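Local coordinates for hypothetical sugar kinase (Cytophaga hutchinsonii, PDB 3R8E), which is a putative sugar kinase of the ROK family, probably transferring phosphate from ATP to a sugar hydroxyl, at residues Val156-Met161 and Thr175-Met180. Residues are numbered along the deposited sequence; the frame is centred on the assembly and turned at random. Where two conformers were deposited one is given.
Sequences VGSGVM and TEVGHM
The flat Glu176 carboxylate is bridged by water 1 to Val156 O, and its OE1 lies at the edge of the His179 ring, in the ring plane, 3.7 Å from His179 CD2. Water 1 lies in hydrogen-bonding position to Glu176 OE1 and, at 2.8 Å, to Val156 O, and accepts from Gly178 N at 3.0 Å. Gly178 CA approaches Val156 O directly, in a CA-H...O contact of 3.5 Å.

Further along, Thr175 faces the strand. Its OG1 sits between the backbone N and the carbonyl carbon (chi1 58°). There it reaches water 2, which lies 2.6 Å from Ser158 O and can donate to it, and water 4, which accepts from Val160 N at 2.8 Å. The Thr175 and Val160 side chains cross obliquely, with CG2 touching CG2 at 3.7 Å. In the conformer given, Ser158 OG is 2.6 Å from Thr175 O and lies beside both methyls of Val177. A second conformer was modelled, so these contacts are doubtful. Water 3 takes the Ser158 N-H and can make a weak bond to Thr175 O.

The two segments run nearly antiparallel. Strand 156-162 belongs to the mixed sheet of a ribonuclease H-like domain, where it pairs with strand 147-152. The loop also forms backbone hydrogen bonds with the second subunit through Thr175 and Glu176, and Glu176 and His179 pack on Arg257 of that subunit.

Glu-x-Gly-His is a ROK signature whose Glu and His bind the sugar in relatives, so a similar role is possible here. Waters bridge the strand and the loop, where no direct backbone-to-backbone hydrogen bond is found: they accept strand N-H groups, can donate to strand C=O groups and couple the Glu176 carboxylate to the sheet.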
ATOM      1  N   VAL A 156       9.093  10.181  -9.085  1.00 21.23           N
ATOM      2  CA  VAL A 156       8.898   9.969  -7.654  1.00 20.19           C
ATOM      3  C   VAL A 156       9.248   8.519  -7.367  1.00 25.31           C
ATOM      4  O   VAL A 156       8.590   7.606  -7.868  1.00 26.08           O
ATOM      5  CB  VAL A 156       7.482  10.363  -7.139  1.00 23.45           C
ATOM      6  CG1 VAL A 156       7.307   9.994  -5.663  1.00 22.68           C
ATOM      7  CG2 VAL A 156       7.229  11.851  -7.341  1.00 23.97           C
ATOM      8  N   GLY A 157      10.323   8.334  -6.618  1.00 21.31           N
ATOM      9  CA  GLY A 157      10.793   7.016  -6.224  1.00 20.80           C
ATOM     10  C   GLY A 157      10.511   6.794  -4.755  1.00 22.28           C
ATOM     11  O   GLY A 157      10.427   7.760  -3.985  1.00 22.69           O
ATOM     12  N   SER A 158      10.341   5.527  -4.356  1.00 16.25           N
ATOM     13  CA  SER A 158      10.095   5.205  -2.956  0.50 15.27           C
ATOM     14  C   SER A 158      10.661   3.854  -2.590  1.00 18.52           C
ATOM     15  O   SER A 158      10.708   2.951  -3.420  1.00 17.76           O
ATOM     16  CB  SER A 158       8.605   5.244  -2.630  0.50 19.20           C
ATOM     17  OG  SER A 158       7.872   4.398  -3.498  0.50 28.55           O
ATOM     18  N   GLY A 159      11.072   3.745  -1.342  1.00 14.07           N
ATOM     19  CA  GLY A 159      11.602   2.527  -0.762  1.00 13.28           C
ATOM     20  C   GLY A 159      11.065   2.458   0.644  1.00 15.72           C
ATOM     21  O   GLY A 159      10.925   3.497   1.296  1.00 14.67           O
ATOM     22  N   VAL A 160      10.732   1.250   1.115  1.00 12.02           N
ATOM     23  CA  VAL A 160      10.184   1.099   2.460  1.00 12.09           C
ATOM     24  C   VAL A 160      10.935   0.046   3.251  1.00 15.94           C
ATOM     25  O   VAL A 160      11.141  -1.071   2.767  1.00 15.92           O
ATOM     26  CB  VAL A 160       8.660   0.756   2.411  1.00 15.44           C
ATOM     27  CG1 VAL A 160       8.132   0.350   3.786  1.00 15.96           C
ATOM     28  CG2 VAL A 160       7.843   1.915   1.857  1.00 14.84           C
HETATM   29  N   MSE A 161      11.301   0.402   4.494  1.00 12.85           N
HETATM   30  CA  MSE A 161      11.830  -0.532   5.480  1.00 11.82           C
HETATM   31  C   MSE A 161      10.655  -0.898   6.366  1.00 15.98           C
HETATM   32  O   MSE A 161       9.901  -0.005   6.765  1.00 14.81           O
HETATM   33  CB  MSE A 161      12.981   0.072   6.318  1.00 12.91           C
HETATM   34  CG  MSE A 161      14.206   0.462   5.505  1.00 17.09           C
HETATM   35 SE   MSE A 161      15.064  -1.000   4.553  0.75 23.08          SE
HETATM   36  CE  MSE A 161      15.510  -2.122   6.075  1.00 20.43           C
ATOM     37  N   THR A 175       5.906  -0.887  -3.839  1.00 13.31           N
ATOM     38  CA  THR A 175       6.074   0.546  -3.565  1.00 12.91           C
ATOM     39  C   THR A 175       6.508   1.374  -4.796  1.00 16.74           C
ATOM     40  O   THR A 175       7.462   2.165  -4.727  1.00 17.15           O
ATOM     41  CB  THR A 175       7.009   0.769  -2.355  1.00 19.01           C
ATOM     42  OG1 THR A 175       8.277   0.164  -2.609  1.00 16.61           O
ATOM     43  CG2 THR A 175       6.435   0.200  -1.064  1.00 18.18           C
ATOM     44  N   GLU A 176       5.739   1.250  -5.890  1.00 13.76           N
ATOM     45  CA  GLU A 176       5.883   2.061  -7.103  1.00 14.79           C
ATOM     46  C   GLU A 176       4.882   3.215  -6.957  1.00 18.40           C
ATOM     47  O   GLU A 176       3.925   3.326  -7.725  1.00 18.09           O
ATOM     48  CB  GLU A 176       5.639   1.203  -8.361  1.00 16.48           C
ATOM     49  CG  GLU A 176       6.839   0.333  -8.716  1.00 23.12           C
ATOM     50  CD  GLU A 176       8.047   1.072  -9.265  1.00 34.07           C
ATOM     51  OE1 GLU A 176       7.896   2.236  -9.701  1.00 28.37           O
ATOM     52  OE2 GLU A 176       9.150   0.482  -9.262  1.00 26.52           O
ATOM     53  N   VAL A 177       5.088   4.049  -5.914  1.00 15.32           N
ATOM     54  CA  VAL A 177       4.127   5.074  -5.491  1.00 15.28           C
ATOM     55  C   VAL A 177       4.047   6.271  -6.446  1.00 17.42           C
ATOM     56  O   VAL A 177       3.027   6.959  -6.449  1.00 16.28           O
ATOM     57  CB  VAL A 177       4.304   5.546  -4.024  1.00 19.66           C
ATOM     58  CG1 VAL A 177       4.466   4.368  -3.062  1.00 18.68           C
ATOM     59  CG2 VAL A 177       5.446   6.534  -3.884  1.00 19.87           C
ATOM     60  N   GLY A 178       5.078   6.484  -7.262  1.00 15.69           N
ATOM     61  CA  GLY A 178       5.075   7.570  -8.240  1.00 16.24           C
ATOM     62  C   GLY A 178       3.931   7.446  -9.230  1.00 21.00           C
ATOM     63  O   GLY A 178       3.426   8.451  -9.738  1.00 20.71           O
ATOM     64  N   HIS A 179       3.482   6.202  -9.473  1.00 18.43           N
ATOM     65  CA  HIS A 179       2.430   5.921 -10.445  1.00 19.60           C
ATOM     66  C   HIS A 179       1.034   5.780  -9.823  1.00 21.69           C
ATOM     67  O   HIS A 179       0.085   5.454 -10.543  1.00 21.76           O
ATOM     68  CB  HIS A 179       2.802   4.682 -11.255  1.00 21.30           C
ATOM     69  CG  HIS A 179       4.153   4.801 -11.891  1.00 25.55           C
ATOM     70  ND1 HIS A 179       4.351   5.578 -13.021  1.00 28.78           N
ATOM     71  CD2 HIS A 179       5.342   4.291 -11.497  1.00 27.21           C
ATOM     72  CE1 HIS A 179       5.647   5.508 -13.282  1.00 28.59           C
ATOM     73  NE2 HIS A 179       6.285   4.739 -12.397  1.00 27.93           N
HETATM   74  N   MSE A 180       0.888   6.079  -8.515  1.00 17.05           N
HETATM   75  CA  MSE A 180      -0.422   6.065  -7.861  1.00 15.36           C
HETATM   76  C   MSE A 180      -1.298   7.183  -8.408  1.00 20.43           C
HETATM   77  O   MSE A 180      -0.779   8.232  -8.807  1.00 20.14           O
HETATM   78  CB  MSE A 180      -0.278   6.228  -6.342  1.00 16.35           C
HETATM   79  CG  MSE A 180       0.305   5.017  -5.665  1.00 20.86           C
HETATM   80 SE   MSE A 180       0.618   5.445  -3.795  0.75 26.29          SE
HETATM   81  CE  MSE A 180      -1.094   5.013  -3.119  1.00 23.31           C
TER
HETATM   82  O   HOH W   1       7.576   5.040  -8.117  1.00 29.65           O
HETATM   83  O   HOH W   2      10.130   0.842  -4.779  0.55 15.79           O
HETATM   84  O   HOH W   3       9.694   3.782  -6.590  1.00 20.30           O
HETATM   85  O   HOH W   4      10.229  -0.746  -0.739  1.00 13.96           O